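Local structure of endonuclease and methylase LlaGI (Lactococcus lactis, 5FFJ) at residues 1293-1307 with 1322-1334. The protein probably recognises a specific DNA sequence and either methylates adenine there or, driven by ATP, cleaves unmodified DNA, as a Type ISP enzyme whose nuclease is deleted here. Numbering follows the deposited sequence.
Sequences WDGIEVEISQPDYRV and IYNESITIKNIPE
Glu1297 to Ile1300 pair antiparallel with Ile1327 to Lys1330, the two short strand axes 4.9 Å apart with their directions at 162°. Glu1297 with Lys1330 and Glu1299 with Thr1328 are the hydrogen-bonded pairs. On the face of these four residues, Lys1330 NZ forms a salt bridge with Glu1299 OE1, 3.0 Å away. The ammonium meets that oxygen on its syn side, somewhat out of the carboxylate plane. Glu1299 CG lies beside its own backbone N (chi1 -56°), and the extended chain beyond it carries the carboxylate to the lysine diagonally across the strands. The opposite face carries Val1298, Ile1300, Ile1327 and Ile1329. Ile1296, just before the strand, runs alongside Ile1329 in the same direction, CG2 to CG2 at 3.5 Å. Ile1327 CG2 packs against both Val1298 CG1 and Ile1300 CG1. The two strands belong to a small three-stranded antiparallel sheet in the C-terminal specificity domain. Strand 1327-1330 is its middle strand, and helix 1377-1398 meets Ile1296, Trp1293 and Tyr1323. Past the strands, the chain at 1304-1306 is gripped by two polar side chains. Asn1324 ND2 donates to Asp1304 O at 2.6 Å and to Arg1306 O at 3.1 Å, so one amide nitrogen ties two carbonyls. Asn1324 OD1 turns back to accept from Ile1327 N in an Asx motif, which helps fix the amide's rotation. Tyr1323 OH donates to Tyr1305 O at 2.6 Å from above the carbonyl plane. At the other end, Asn1331 ND2 reaches Gly1295 O at 3.3 Å, and Pro1333 CG touches Trp1293 CD1 at 3.6 Å, meeting the indole at a slant.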
loop_
_atom_site.group_PDB
_atom_site.type_symbol
_atom_site.label_atom_id
_atom_site.label_comp_id
_atom_site.label_asym_id
_atom_site.label_seq_id
_atom_site.Cartn_x
_atom_site.Cartn_y
_atom_site.Cartn_z
ATOM N N TRP A 1293 0.512 -41.181 21.581
ATOM C CA TRP A 1293 1.791 -41.860 21.391
ATOM C C TRP A 1293 2.440 -42.136 22.744
ATOM O O TRP A 1293 2.081 -41.522 23.750
ATOM C CB TRP A 1293 2.718 -41.027 20.507
ATOM C CG TRP A 1293 3.729 -41.839 19.750
ATOM C CD1 TRP A 1293 5.073 -41.884 19.973
ATOM C CD2 TRP A 1293 3.475 -42.722 18.648
ATOM N NE1 TRP A 1293 5.674 -42.738 19.079
ATOM C CE2 TRP A 1293 4.715 -43.264 18.255
ATOM C CE3 TRP A 1293 2.322 -43.105 17.955
ATOM C CZ2 TRP A 1293 4.836 -44.169 17.202
ATOM C CZ3 TRP A 1293 2.444 -44.005 16.909
ATOM C CH2 TRP A 1293 3.692 -44.527 16.543
ATOM N N ASP A 1294 3.403 -43.053 22.758
ATOM C CA ASP A 1294 3.933 -43.610 24.001
ATOM C C ASP A 1294 4.538 -42.583 24.959
ATOM O O ASP A 1294 4.127 -42.493 26.117
ATOM C CB ASP A 1294 4.987 -44.673 23.679
ATOM C CG ASP A 1294 4.408 -46.078 23.643
ATOM O OD1 ASP A 1294 3.188 -46.224 23.410
ATOM O OD2 ASP A 1294 5.178 -47.040 23.848
ATOM N N GLY A 1295 5.512 -41.814 24.488
ATOM C CA GLY A 1295 6.288 -40.961 25.371
ATOM C C GLY A 1295 5.588 -39.697 25.842
ATOM O O GLY A 1295 5.979 -39.108 26.849
ATOM N N ILE A 1296 4.552 -39.284 25.122
ATOM C CA ILE A 1296 3.918 -37.992 25.360
ATOM C C ILE A 1296 3.227 -37.929 26.724
ATOM O O ILE A 1296 2.641 -38.913 27.182
ATOM C CB ILE A 1296 2.892 -37.674 24.253
ATOM C CG1 ILE A 1296 3.571 -37.729 22.880
ATOM C CG2 ILE A 1296 2.258 -36.301 24.481
ATOM C CD1 ILE A 1296 2.635 -37.561 21.711
ATOM N N GLU A 1297 3.303 -36.759 27.357
ATOM C CA GLU A 1297 2.658 -36.517 28.644
ATOM C C GLU A 1297 1.893 -35.196 28.600
ATOM O O GLU A 1297 2.321 -34.247 27.942
ATOM C CB GLU A 1297 3.692 -36.497 29.773
ATOM C CG GLU A 1297 3.095 -36.323 31.163
ATOM C CD GLU A 1297 4.145 -36.359 32.256
ATOM O OE1 GLU A 1297 5.340 -36.523 31.928
ATOM O OE2 GLU A 1297 3.777 -36.223 33.442
ATOM N N VAL A 1298 0.763 -35.147 29.303
ATOM C CA VAL A 1298 -0.109 -33.976 29.299
ATOM C C VAL A 1298 -0.324 -33.455 30.720
ATOM O O VAL A 1298 -0.984 -34.101 31.537
ATOM C CB VAL A 1298 -1.481 -34.299 28.662
ATOM C CG1 VAL A 1298 -2.291 -33.025 28.449
ATOM C CG2 VAL A 1298 -1.299 -35.041 27.345
ATOM N N GLU A 1299 0.236 -32.283 31.004
ATOM C CA GLU A 1299 0.138 -31.670 32.325
ATOM C C GLU A 1299 -0.985 -30.640 32.365
ATOM O O GLU A 1299 -0.946 -29.653 31.632
ATOM C CB GLU A 1299 1.461 -31.004 32.705
ATOM C CG GLU A 1299 2.668 -31.932 32.670
ATOM C CD GLU A 1299 3.971 -31.208 32.967
ATOM O OE1 GLU A 1299 4.008 -29.966 32.841
ATOM O OE2 GLU A 1299 4.958 -31.883 33.330
ATOM N N ILE A 1300 -1.974 -30.868 33.228
ATOM C CA ILE A 1300 -3.119 -29.969 33.352
ATOM C C ILE A 1300 -3.226 -29.404 34.765
ATOM O O ILE A 1300 -3.576 -30.119 35.703
ATOM C CB ILE A 1300 -4.436 -30.687 32.993
ATOM C CG1 ILE A 1300 -4.339 -31.281 31.581
ATOM C CG2 ILE A 1300 -5.619 -29.721 33.106
ATOM C CD1 ILE A 1300 -5.560 -32.058 31.136
ATOM N N SER A 1301 -2.928 -28.116 34.908
ATOM C CA SER A 1301 -3.028 -27.443 36.199
ATOM C C SER A 1301 -4.484 -27.371 36.649
ATOM O O SER A 1301 -4.867 -27.995 37.638
ATOM C CB SER A 1301 -2.430 -26.038 36.122
ATOM O OG SER A 1301 -3.170 -25.218 35.235
ATOM N N GLN A 1302 -5.280 -26.597 35.918
ATOM C CA GLN A 1302 -6.718 -26.512 36.151
ATOM C C GLN A 1302 -7.456 -26.825 34.848
ATOM O O GLN A 1302 -6.871 -26.744 33.768
ATOM C CB GLN A 1302 -7.099 -25.125 36.679
ATOM C CG GLN A 1302 -6.852 -23.975 35.711
ATOM C CD GLN A 1302 -7.545 -22.692 36.137
ATOM O OE1 GLN A 1302 -8.414 -22.696 37.010
ATOM N NE2 GLN A 1302 -7.163 -21.582 35.517
ATOM N N PRO A 1303 -8.744 -27.192 34.943
ATOM C CA PRO A 1303 -9.471 -27.609 33.741
ATOM C C PRO A 1303 -9.933 -26.435 32.874
ATOM O O PRO A 1303 -11.134 -26.230 32.684
ATOM C CB PRO A 1303 -10.657 -28.384 34.318
ATOM C CG PRO A 1303 -10.925 -27.719 35.617
ATOM C CD PRO A 1303 -9.578 -27.306 36.153
ATOM N N ASP A 1304 -8.972 -25.667 32.366
ATOM C CA ASP A 1304 -9.241 -24.653 31.354
ATOM C C ASP A 1304 -8.814 -25.194 29.997
ATOM O O ASP A 1304 -7.623 -25.259 29.695
ATOM C CB ASP A 1304 -8.504 -23.348 31.665
ATOM C CG ASP A 1304 -8.784 -22.261 30.641
ATOM O OD1 ASP A 1304 -9.796 -22.367 29.914
ATOM O OD2 ASP A 1304 -7.992 -21.298 30.569
ATOM N N TYR A 1305 -9.793 -25.587 29.186
ATOM C CA TYR A 1305 -9.520 -26.226 27.902
ATOM C C TYR A 1305 -9.711 -25.262 26.736
ATOM O O TYR A 1305 -9.713 -25.674 25.576
ATOM C CB TYR A 1305 -10.421 -27.445 27.716
ATOM C CG TYR A 1305 -10.401 -28.397 28.885
ATOM C CD1 TYR A 1305 -9.374 -29.318 29.037
ATOM C CD2 TYR A 1305 -11.411 -28.378 29.837
ATOM C CE1 TYR A 1305 -9.351 -30.192 30.105
ATOM C CE2 TYR A 1305 -11.397 -29.249 30.907
ATOM C CZ TYR A 1305 -10.366 -30.154 31.036
ATOM O OH TYR A 1305 -10.350 -31.022 32.102
ATOM N N ARG A 1306 -9.876 -23.981 27.047
ATOM C CA ARG A 1306 -10.022 -22.970 26.008
ATOM C C ARG A 1306 -8.671 -22.622 25.406
ATOM O O ARG A 1306 -7.654 -22.607 26.106
ATOM C CB ARG A 1306 -10.684 -21.708 26.559
ATOM C CG ARG A 1306 -12.190 -21.830 26.740
ATOM C CD ARG A 1306 -12.910 -20.499 26.553
ATOM N NE ARG A 1306 -14.112 -20.660 25.730
ATOM C CZ ARG A 1306 -14.384 -19.981 24.617
ATOM N NH1 ARG A 1306 -15.510 -20.231 23.964
ATOM N NH2 ARG A 1306 -13.554 -19.054 24.146
ATOM N N VAL A 1307 -8.675 -22.343 24.107
ATOM C CA VAL A 1307 -7.462 -22.006 23.383
ATOM C C VAL A 1307 -7.462 -20.530 23.002
ATOM O O VAL A 1307 -8.503 -19.964 22.663
ATOM C CB VAL A 1307 -7.312 -22.871 22.111
ATOM C CG1 VAL A 1307 -8.456 -22.608 21.132
ATOM C CG2 VAL A 1307 -5.974 -22.613 21.449
ATOM N N ILE A 1322 2.671 -25.500 24.383
ATOM C CA ILE A 1322 1.814 -24.869 25.375
ATOM C C ILE A 1322 0.409 -24.708 24.801
ATOM O O ILE A 1322 0.157 -23.803 24.005
ATOM C CB ILE A 1322 2.362 -23.495 25.809
ATOM C CG1 ILE A 1322 3.739 -23.655 26.454
ATOM C CG2 ILE A 1322 1.408 -22.826 26.795
ATOM C CD1 ILE A 1322 4.453 -22.348 26.726
ATOM N N TYR A 1323 -0.499 -25.596 25.194
ATOM C CA TYR A 1323 -1.887 -25.506 24.757
ATOM C C TYR A 1323 -2.474 -24.189 25.242
ATOM O O TYR A 1323 -3.073 -23.437 24.475
ATOM C CB TYR A 1323 -2.705 -26.685 25.285
ATOM C CG TYR A 1323 -4.156 -26.658 24.855
ATOM C CD1 TYR A 1323 -5.116 -26.015 25.625
ATOM C CD2 TYR A 1323 -4.564 -27.274 23.678
ATOM C CE1 TYR A 1323 -6.443 -25.986 25.234
ATOM C CE2 TYR A 1323 -5.889 -27.250 23.281
ATOM C CZ TYR A 1323 -6.823 -26.605 24.061
ATOM O OH TYR A 1323 -8.142 -26.578 23.671
ATOM N N ASN A 1324 -2.297 -23.927 26.530
ATOM C CA ASN A 1324 -2.646 -22.641 27.113
ATOM C C ASN A 1324 -1.863 -22.451 28.404
ATOM O O ASN A 1324 -0.965 -23.236 28.710
ATOM C CB ASN A 1324 -4.153 -22.543 27.364
ATOM C CG ASN A 1324 -4.682 -23.678 28.219
ATOM O OD1 ASN A 1324 -3.924 -24.522 28.697
ATOM N ND2 ASN A 1324 -5.994 -23.700 28.420
ATOM N N GLU A 1325 -2.204 -21.421 29.169
ATOM C CA GLU A 1325 -1.481 -21.135 30.401
ATOM C C GLU A 1325 -1.820 -22.133 31.510
ATOM O O GLU A 1325 -1.327 -22.013 32.631
ATOM C CB GLU A 1325 -1.775 -19.707 30.860
ATOM C CG GLU A 1325 -1.232 -18.648 29.913
ATOM C CD GLU A 1325 -1.598 -17.240 30.337
ATOM O OE1 GLU A 1325 -2.405 -17.092 31.280
ATOM O OE2 GLU A 1325 -1.076 -16.280 29.729
ATOM N N SER A 1326 -2.654 -23.119 31.186
ATOM C CA SER A 1326 -2.985 -24.195 32.116
ATOM C C SER A 1326 -2.382 -25.523 31.664
ATOM O O SER A 1326 -1.728 -26.216 32.445
ATOM C CB SER A 1326 -4.502 -24.337 32.256
ATOM O OG SER A 1326 -5.077 -23.157 32.787
ATOM N N ILE A 1327 -2.605 -25.865 30.398
ATOM C CA ILE A 1327 -2.206 -27.164 29.862
ATOM C C ILE A 1327 -0.951 -27.070 28.994
ATOM O O ILE A 1327 -0.783 -26.119 28.231
ATOM C CB ILE A 1327 -3.340 -27.797 29.024
ATOM C CG1 ILE A 1327 -4.658 -27.779 29.808
ATOM C CG2 ILE A 1327 -2.971 -29.226 28.615
ATOM C CD1 ILE A 1327 -5.863 -28.212 29.004
ATOM N N THR A 1328 -0.077 -28.066 29.125
ATOM C CA THR A 1328 1.104 -28.194 28.273
ATOM C C THR A 1328 1.314 -29.659 27.892
ATOM O O THR A 1328 0.916 -30.566 28.627
ATOM C CB THR A 1328 2.383 -27.667 28.961
ATOM O OG1 THR A 1328 2.802 -28.587 29.977
ATOM C CG2 THR A 1328 2.143 -26.297 29.582
ATOM N N ILE A 1329 1.945 -29.878 26.743
ATOM C CA ILE A 1329 2.206 -31.217 26.231
ATOM C C ILE A 1329 3.709 -31.406 26.073
ATOM O O ILE A 1329 4.365 -30.595 25.427
ATOM C CB ILE A 1329 1.505 -31.455 24.876
ATOM C CG1 ILE A 1329 0.006 -31.173 24.987
ATOM C CG2 ILE A 1329 1.731 -32.879 24.397
ATOM C CD1 ILE A 1329 -0.375 -29.731 24.730
ATOM N N LYS A 1330 4.247 -32.473 26.657
ATOM C CA LYS A 1330 5.690 -32.702 26.662
ATOM C C LYS A 1330 6.059 -34.063 26.077
ATOM O O LYS A 1330 5.210 -34.943 25.944
ATOM C CB LYS A 1330 6.237 -32.578 28.089
ATOM C CG LYS A 1330 6.249 -31.147 28.610
ATOM C CD LYS A 1330 6.697 -31.060 30.062
ATOM C CE LYS A 1330 7.088 -29.634 30.428
ATOM N NZ LYS A 1330 6.794 -29.301 31.850
ATOM N N ASN A 1331 7.335 -34.211 25.728
ATOM C CA ASN A 1331 7.878 -35.453 25.183
ATOM C C ASN A 1331 7.269 -35.839 23.836
ATOM O O ASN A 1331 7.068 -37.020 23.555
ATOM C CB ASN A 1331 7.687 -36.600 26.179
ATOM C CG ASN A 1331 8.239 -36.276 27.551
ATOM O OD1 ASN A 1331 9.082 -35.389 27.699
ATOM N ND2 ASN A 1331 7.771 -36.997 28.564
ATOM N N ILE A 1332 6.990 -34.844 23.002
ATOM C CA ILE A 1332 6.503 -35.099 21.650
ATOM C C ILE A 1332 7.654 -35.572 20.766
ATOM O O ILE A 1332 8.698 -34.920 20.720
ATOM C CB ILE A 1332 5.872 -33.840 21.027
ATOM C CG1 ILE A 1332 4.684 -33.370 21.869
ATOM C CG2 ILE A 1332 5.441 -34.120 19.582
ATOM C CD1 ILE A 1332 4.095 -32.045 21.426
ATOM N N PRO A 1333 7.478 -36.704 20.059
ATOM C CA PRO A 1333 8.549 -37.139 19.151
ATOM C C PRO A 1333 8.808 -36.119 18.047
ATOM O O PRO A 1333 7.876 -35.711 17.352
ATOM C CB PRO A 1333 8.017 -38.456 18.568
ATOM C CG PRO A 1333 6.981 -38.919 19.529
ATOM C CD PRO A 1333 6.369 -37.672 20.100
ATOM N N GLU A 1334 10.061 -35.713 17.891
ATOM C CA GLU A 1334 10.405 -34.659 16.948
ATOM C C GLU A 1334 10.226 -35.100 15.495
ATOM O O GLU A 1334 10.116 -34.260 14.602
ATOM C CB GLU A 1334 11.846 -34.196 17.178
ATOM C CG GLU A 1334 12.063 -33.512 18.522
ATOM C CD GLU A 1334 13.517 -33.159 18.776
ATOM O OE1 GLU A 1334 13.799 -32.501 19.799
ATOM O OE2 GLU A 1334 14.376 -33.537 17.953
#